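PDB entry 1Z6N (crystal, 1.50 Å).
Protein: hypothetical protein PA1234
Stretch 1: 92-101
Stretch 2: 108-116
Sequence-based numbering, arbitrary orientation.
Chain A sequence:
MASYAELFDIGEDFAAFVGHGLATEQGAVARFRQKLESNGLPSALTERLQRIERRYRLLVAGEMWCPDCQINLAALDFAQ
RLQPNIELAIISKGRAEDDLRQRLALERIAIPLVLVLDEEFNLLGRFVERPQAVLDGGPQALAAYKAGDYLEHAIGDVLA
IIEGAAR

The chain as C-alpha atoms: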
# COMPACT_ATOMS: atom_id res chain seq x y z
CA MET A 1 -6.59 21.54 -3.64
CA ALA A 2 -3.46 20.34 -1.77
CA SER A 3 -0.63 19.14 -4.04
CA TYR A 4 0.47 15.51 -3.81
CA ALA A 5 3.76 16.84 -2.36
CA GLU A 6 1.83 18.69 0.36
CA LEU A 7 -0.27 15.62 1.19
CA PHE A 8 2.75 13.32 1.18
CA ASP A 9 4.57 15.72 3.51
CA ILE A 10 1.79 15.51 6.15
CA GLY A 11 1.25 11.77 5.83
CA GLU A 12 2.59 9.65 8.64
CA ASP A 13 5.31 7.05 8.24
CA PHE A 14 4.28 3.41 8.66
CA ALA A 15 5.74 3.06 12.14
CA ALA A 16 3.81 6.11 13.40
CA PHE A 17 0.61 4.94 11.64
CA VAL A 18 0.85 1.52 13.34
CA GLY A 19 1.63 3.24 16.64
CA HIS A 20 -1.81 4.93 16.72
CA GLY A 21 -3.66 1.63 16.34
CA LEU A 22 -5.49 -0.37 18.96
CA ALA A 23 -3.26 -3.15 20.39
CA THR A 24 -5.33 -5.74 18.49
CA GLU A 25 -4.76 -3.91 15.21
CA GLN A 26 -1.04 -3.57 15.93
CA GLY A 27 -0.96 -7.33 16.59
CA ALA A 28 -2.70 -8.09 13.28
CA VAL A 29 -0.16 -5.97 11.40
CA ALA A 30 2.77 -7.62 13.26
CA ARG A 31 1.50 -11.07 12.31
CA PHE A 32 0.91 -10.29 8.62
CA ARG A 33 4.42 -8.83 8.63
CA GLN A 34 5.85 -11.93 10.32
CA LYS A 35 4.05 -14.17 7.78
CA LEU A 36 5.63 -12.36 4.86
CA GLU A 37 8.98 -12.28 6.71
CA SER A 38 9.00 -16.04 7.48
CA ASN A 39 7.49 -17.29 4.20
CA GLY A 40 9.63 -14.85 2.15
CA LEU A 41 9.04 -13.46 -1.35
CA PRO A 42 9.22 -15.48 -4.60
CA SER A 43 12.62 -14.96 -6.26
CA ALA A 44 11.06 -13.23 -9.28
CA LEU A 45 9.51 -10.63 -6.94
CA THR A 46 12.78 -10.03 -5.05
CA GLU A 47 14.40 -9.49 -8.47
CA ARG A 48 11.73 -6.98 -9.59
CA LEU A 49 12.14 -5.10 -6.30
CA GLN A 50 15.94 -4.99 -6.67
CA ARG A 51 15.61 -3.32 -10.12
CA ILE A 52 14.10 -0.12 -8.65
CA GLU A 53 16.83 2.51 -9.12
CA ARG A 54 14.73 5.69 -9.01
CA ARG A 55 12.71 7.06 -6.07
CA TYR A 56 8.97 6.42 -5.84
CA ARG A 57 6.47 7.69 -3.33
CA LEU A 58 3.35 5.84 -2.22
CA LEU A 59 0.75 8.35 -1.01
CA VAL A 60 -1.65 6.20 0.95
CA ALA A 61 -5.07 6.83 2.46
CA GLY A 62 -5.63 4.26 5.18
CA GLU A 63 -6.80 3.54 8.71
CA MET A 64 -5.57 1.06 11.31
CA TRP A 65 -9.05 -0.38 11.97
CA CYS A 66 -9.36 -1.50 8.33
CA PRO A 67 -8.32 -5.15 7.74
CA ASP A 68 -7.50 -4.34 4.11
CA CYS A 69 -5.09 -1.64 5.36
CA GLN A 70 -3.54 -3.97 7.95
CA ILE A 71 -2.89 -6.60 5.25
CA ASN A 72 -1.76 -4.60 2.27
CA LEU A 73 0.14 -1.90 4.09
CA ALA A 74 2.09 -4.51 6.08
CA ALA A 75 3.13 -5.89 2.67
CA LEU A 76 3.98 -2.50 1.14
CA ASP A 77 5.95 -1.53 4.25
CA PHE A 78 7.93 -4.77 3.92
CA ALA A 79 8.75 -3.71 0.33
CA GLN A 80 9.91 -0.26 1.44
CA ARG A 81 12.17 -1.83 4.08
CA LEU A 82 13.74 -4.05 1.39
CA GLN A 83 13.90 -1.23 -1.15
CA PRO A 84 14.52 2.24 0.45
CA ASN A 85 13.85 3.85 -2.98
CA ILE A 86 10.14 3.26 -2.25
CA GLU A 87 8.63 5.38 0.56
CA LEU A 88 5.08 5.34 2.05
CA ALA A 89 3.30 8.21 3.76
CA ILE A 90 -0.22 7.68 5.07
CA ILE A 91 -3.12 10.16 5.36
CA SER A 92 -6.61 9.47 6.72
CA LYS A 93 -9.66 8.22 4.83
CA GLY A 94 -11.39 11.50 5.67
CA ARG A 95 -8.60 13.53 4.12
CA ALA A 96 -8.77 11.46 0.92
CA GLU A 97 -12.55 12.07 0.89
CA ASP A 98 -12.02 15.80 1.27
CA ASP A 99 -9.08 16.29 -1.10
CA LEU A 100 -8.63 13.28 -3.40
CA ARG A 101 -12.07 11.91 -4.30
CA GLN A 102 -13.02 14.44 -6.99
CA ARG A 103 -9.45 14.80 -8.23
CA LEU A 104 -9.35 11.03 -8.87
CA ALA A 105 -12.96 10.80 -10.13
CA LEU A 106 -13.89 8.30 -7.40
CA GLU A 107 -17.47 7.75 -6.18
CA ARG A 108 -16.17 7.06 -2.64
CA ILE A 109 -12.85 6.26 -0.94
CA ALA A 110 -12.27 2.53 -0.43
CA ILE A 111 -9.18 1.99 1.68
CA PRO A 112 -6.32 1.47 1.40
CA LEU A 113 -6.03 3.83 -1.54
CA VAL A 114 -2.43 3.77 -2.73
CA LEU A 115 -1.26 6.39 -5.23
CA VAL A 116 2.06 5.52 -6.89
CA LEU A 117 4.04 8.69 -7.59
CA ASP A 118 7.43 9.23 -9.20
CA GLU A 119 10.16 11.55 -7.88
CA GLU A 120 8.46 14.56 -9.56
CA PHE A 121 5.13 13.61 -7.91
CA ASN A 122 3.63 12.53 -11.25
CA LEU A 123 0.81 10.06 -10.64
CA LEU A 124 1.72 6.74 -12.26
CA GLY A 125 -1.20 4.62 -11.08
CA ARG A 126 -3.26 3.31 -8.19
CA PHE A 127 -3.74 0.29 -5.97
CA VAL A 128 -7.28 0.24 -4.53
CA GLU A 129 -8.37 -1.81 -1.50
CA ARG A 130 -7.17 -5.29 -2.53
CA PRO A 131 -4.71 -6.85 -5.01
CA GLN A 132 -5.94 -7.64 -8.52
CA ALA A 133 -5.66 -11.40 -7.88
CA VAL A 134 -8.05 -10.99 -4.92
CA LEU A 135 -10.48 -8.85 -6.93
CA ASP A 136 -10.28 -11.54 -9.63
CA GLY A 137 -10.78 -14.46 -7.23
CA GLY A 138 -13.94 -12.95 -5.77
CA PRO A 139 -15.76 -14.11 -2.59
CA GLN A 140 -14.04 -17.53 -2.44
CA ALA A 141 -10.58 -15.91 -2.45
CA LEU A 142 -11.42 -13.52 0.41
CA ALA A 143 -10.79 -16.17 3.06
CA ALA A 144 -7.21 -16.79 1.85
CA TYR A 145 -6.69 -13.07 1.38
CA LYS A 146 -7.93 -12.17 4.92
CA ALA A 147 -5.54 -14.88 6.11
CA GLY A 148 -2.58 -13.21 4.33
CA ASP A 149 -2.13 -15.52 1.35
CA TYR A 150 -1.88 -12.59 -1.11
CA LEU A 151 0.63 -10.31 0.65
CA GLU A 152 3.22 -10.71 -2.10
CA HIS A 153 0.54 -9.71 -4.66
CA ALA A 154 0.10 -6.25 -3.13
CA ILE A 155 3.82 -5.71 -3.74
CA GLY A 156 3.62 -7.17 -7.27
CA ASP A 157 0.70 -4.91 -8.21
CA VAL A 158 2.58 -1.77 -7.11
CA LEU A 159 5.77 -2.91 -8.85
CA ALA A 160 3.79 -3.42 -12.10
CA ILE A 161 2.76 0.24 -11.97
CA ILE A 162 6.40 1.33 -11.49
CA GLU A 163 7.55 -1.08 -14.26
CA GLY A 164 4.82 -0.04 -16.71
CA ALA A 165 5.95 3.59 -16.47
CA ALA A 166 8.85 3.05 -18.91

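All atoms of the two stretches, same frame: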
# COMPACT_ATOMS: atom_id res chain seq x y z
N SER A 92 -5.36 10.12 6.28
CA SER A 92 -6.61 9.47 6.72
C SER A 92 -7.59 9.25 5.57
O SER A 92 -7.50 9.88 4.51
CB SER A 92 -7.30 10.32 7.77
OG SER A 92 -7.83 11.48 7.15
N LYS A 93 -8.57 8.37 5.78
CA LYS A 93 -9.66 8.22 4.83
C LYS A 93 -10.39 9.53 4.64
O LYS A 93 -10.72 9.91 3.50
CB LYS A 93 -10.61 7.14 5.36
CG LYS A 93 -11.80 6.90 4.44
CD LYS A 93 -12.67 5.75 4.96
CE LYS A 93 -14.04 5.77 4.26
NZ LYS A 93 -14.99 4.78 4.83
N GLY A 94 -10.65 10.23 5.74
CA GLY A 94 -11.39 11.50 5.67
C GLY A 94 -10.66 12.52 4.81
O GLY A 94 -11.28 13.25 4.02
N ARG A 95 -9.33 12.57 4.93
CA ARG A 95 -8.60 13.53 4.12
C ARG A 95 -8.68 13.16 2.63
O ARG A 95 -8.78 14.06 1.76
CB ARG A 95 -7.15 13.64 4.56
CG ARG A 95 -6.47 14.82 3.82
CD ARG A 95 -5.13 15.16 4.40
NE ARG A 95 -5.18 15.79 5.71
CZ ARG A 95 -5.38 17.09 5.95
NH1 ARG A 95 -5.61 17.94 4.96
NH2 ARG A 95 -5.29 17.54 7.21
N ALA A 96 -8.61 11.87 2.32
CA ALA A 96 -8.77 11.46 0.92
C ALA A 96 -10.18 11.81 0.43
O ALA A 96 -10.35 12.23 -0.73
CB ALA A 96 -8.52 9.98 0.78
N GLU A 97 -11.19 11.68 1.29
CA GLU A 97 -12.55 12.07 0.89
C GLU A 97 -12.61 13.56 0.58
O GLU A 97 -13.25 13.97 -0.40
CB GLU A 97 -13.57 11.71 1.97
CG GLU A 97 -13.77 10.22 2.10
CD GLU A 97 -14.56 9.81 3.34
OE1 GLU A 97 -14.64 10.59 4.30
OE2 GLU A 97 -15.10 8.69 3.33
N ASP A 98 -11.96 14.35 1.43
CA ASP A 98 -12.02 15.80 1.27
C ASP A 98 -11.19 16.30 0.10
O ASP A 98 -11.63 17.24 -0.59
CB ASP A 98 -11.58 16.49 2.56
CG ASP A 98 -11.66 18.00 2.47
OD1 ASP A 98 -12.79 18.51 2.40
OD2 ASP A 98 -10.59 18.65 2.49
N ASP A 99 -10.03 15.69 -0.16
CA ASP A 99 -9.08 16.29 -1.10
C ASP A 99 -8.62 15.42 -2.26
O ASP A 99 -7.89 15.92 -3.13
CB ASP A 99 -7.87 16.85 -0.38
CG ASP A 99 -7.54 18.27 -0.81
OD1 ASP A 99 -8.25 18.87 -1.67
OD2 ASP A 99 -6.57 18.79 -0.23
N LEU A 100 -9.04 14.16 -2.30
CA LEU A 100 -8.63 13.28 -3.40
C LEU A 100 -9.79 12.75 -4.23
O LEU A 100 -9.61 12.42 -5.41
CB LEU A 100 -7.82 12.09 -2.88
CG LEU A 100 -6.42 12.41 -2.36
CD1 LEU A 100 -5.79 11.17 -1.76
CD2 LEU A 100 -5.55 13.01 -3.50
N ARG A 101 -10.98 12.64 -3.63
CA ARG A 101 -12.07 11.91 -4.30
C ARG A 101 -12.40 12.50 -5.68
O ARG A 101 -12.43 11.78 -6.68
CB ARG A 101 -13.30 11.81 -3.40
CG ARG A 101 -14.24 10.67 -3.78
CD ARG A 101 -15.61 10.86 -3.15
NE ARG A 101 -16.29 12.00 -3.75
CZ ARG A 101 -17.37 12.58 -3.26
NH1 ARG A 101 -17.90 12.16 -2.11
NH2 ARG A 101 -17.91 13.61 -3.92
N ARG A 108 -16.41 7.14 -4.08
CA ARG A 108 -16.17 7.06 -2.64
C ARG A 108 -14.71 6.64 -2.46
O ARG A 108 -14.04 6.26 -3.43
CB ARG A 108 -17.08 6.01 -2.01
CG ARG A 108 -16.82 4.61 -2.54
CD ARG A 108 -17.79 3.59 -1.95
NE ARG A 108 -17.20 2.92 -0.80
CZ ARG A 108 -16.53 1.76 -0.86
NH1 ARG A 108 -16.04 1.23 0.25
NH2 ARG A 108 -16.36 1.14 -2.02
N ILE A 109 -14.21 6.71 -1.23
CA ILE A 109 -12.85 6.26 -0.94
C ILE A 109 -12.88 4.90 -0.26
O ILE A 109 -13.28 4.79 0.90
CB ILE A 109 -12.08 7.25 -0.04
CG1 ILE A 109 -12.00 8.64 -0.71
CG2 ILE A 109 -10.69 6.70 0.26
CD1 ILE A 109 -11.14 8.70 -2.02
N ALA A 110 -12.46 3.87 -0.99
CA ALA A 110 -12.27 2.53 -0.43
C ALA A 110 -10.81 2.46 -0.04
O ALA A 110 -9.93 2.85 -0.83
CB ALA A 110 -12.61 1.48 -1.48
N ILE A 111 -10.55 1.99 1.17
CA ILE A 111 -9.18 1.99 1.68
C ILE A 111 -8.62 0.56 1.78
O ILE A 111 -9.39 -0.39 1.99
CB ILE A 111 -9.06 2.74 3.04
CG1 ILE A 111 -10.08 2.19 4.05
CG2 ILE A 111 -9.21 4.27 2.83
CD1 ILE A 111 -9.87 2.69 5.45
N PRO A 112 -7.29 0.41 1.65
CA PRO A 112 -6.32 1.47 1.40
C PRO A 112 -6.35 1.94 -0.05
O PRO A 112 -6.49 1.12 -0.96
CB PRO A 112 -4.98 0.78 1.66
CG PRO A 112 -5.23 -0.65 1.35
CD PRO A 112 -6.64 -0.91 1.79
N LEU A 113 -6.23 3.25 -0.23
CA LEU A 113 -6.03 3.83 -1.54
C LEU A 113 -4.56 4.18 -1.64
O LEU A 113 -4.07 4.98 -0.83
CB LEU A 113 -6.91 5.09 -1.69
CG LEU A 113 -6.65 5.97 -2.92
CD1 LEU A 113 -6.97 5.19 -4.20
CD2 LEU A 113 -7.49 7.26 -2.85
N VAL A 114 -3.86 3.59 -2.60
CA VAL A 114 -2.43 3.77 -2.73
C VAL A 114 -2.14 4.44 -4.07
O VAL A 114 -2.37 3.85 -5.13
CB VAL A 114 -1.67 2.43 -2.64
CG1 VAL A 114 -0.18 2.66 -2.77
CG2 VAL A 114 -1.97 1.72 -1.30
N LEU A 115 -1.64 5.67 -4.02
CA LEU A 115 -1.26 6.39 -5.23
C LEU A 115 0.24 6.26 -5.43
O LEU A 115 1.02 6.60 -4.54
CB LEU A 115 -1.67 7.86 -5.11
CG LEU A 115 -3.16 8.11 -4.81
CD1 LEU A 115 -3.39 9.62 -4.74
CD2 LEU A 115 -4.06 7.48 -5.87
N VAL A 116 0.65 5.74 -6.59
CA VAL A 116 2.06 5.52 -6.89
C VAL A 116 2.56 6.74 -7.64
O VAL A 116 2.07 7.04 -8.74
CB VAL A 116 2.26 4.24 -7.73
CG1 VAL A 116 3.75 4.02 -8.01
CG2 VAL A 116 1.65 3.05 -7.01
O HOH W 1 -13.74 3.03 2.71
O HOH W 2 -15.82 7.53 1.04

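Residues 93-99 form a helix, and Ser92 caps its start: the backbone N of Arg95 donates to Ser92 OG at 2.9 Å, supplying an acceptor for an amide of the first helical turn, where the regular backbone pattern has yet to begin. The second stretch approaches as an extended loop, passes through a cis peptide bond before Pro112, and becomes a strand at Leu113. The backbones come near each other at Glu97 and Ile109, whose CA atoms lie 6.1 Å apart. No direct hydrogen bond joins the stretches; packing and water do the work.

Ile109 is the centre of the contact, its branched side chain well suited to filling the space beside a helix. Its CG2 lies 4.0 Å from Ala96 CB, where a small methyl lets the chains come close, and its CG1 lies 3.7 Å from Glu97 CG. Its CD1 also meets Arg101 CB at 4.0 Å. Lys93, fully extended, lays its aliphatic part along the loop, with Lys93 CG 4.0 Å from Ile111 CG2. Further along, Leu100 turns inward, and its CD1 packs 4.1 Å from Leu115 CD1, a buried apolar pairing.

Water serves the polar groups of Ile109. One molecule donates to Ile109 O and accepts a weak bond from Lys93 NZ; another accepts from Ile109 N and donates to Glu97 OE2.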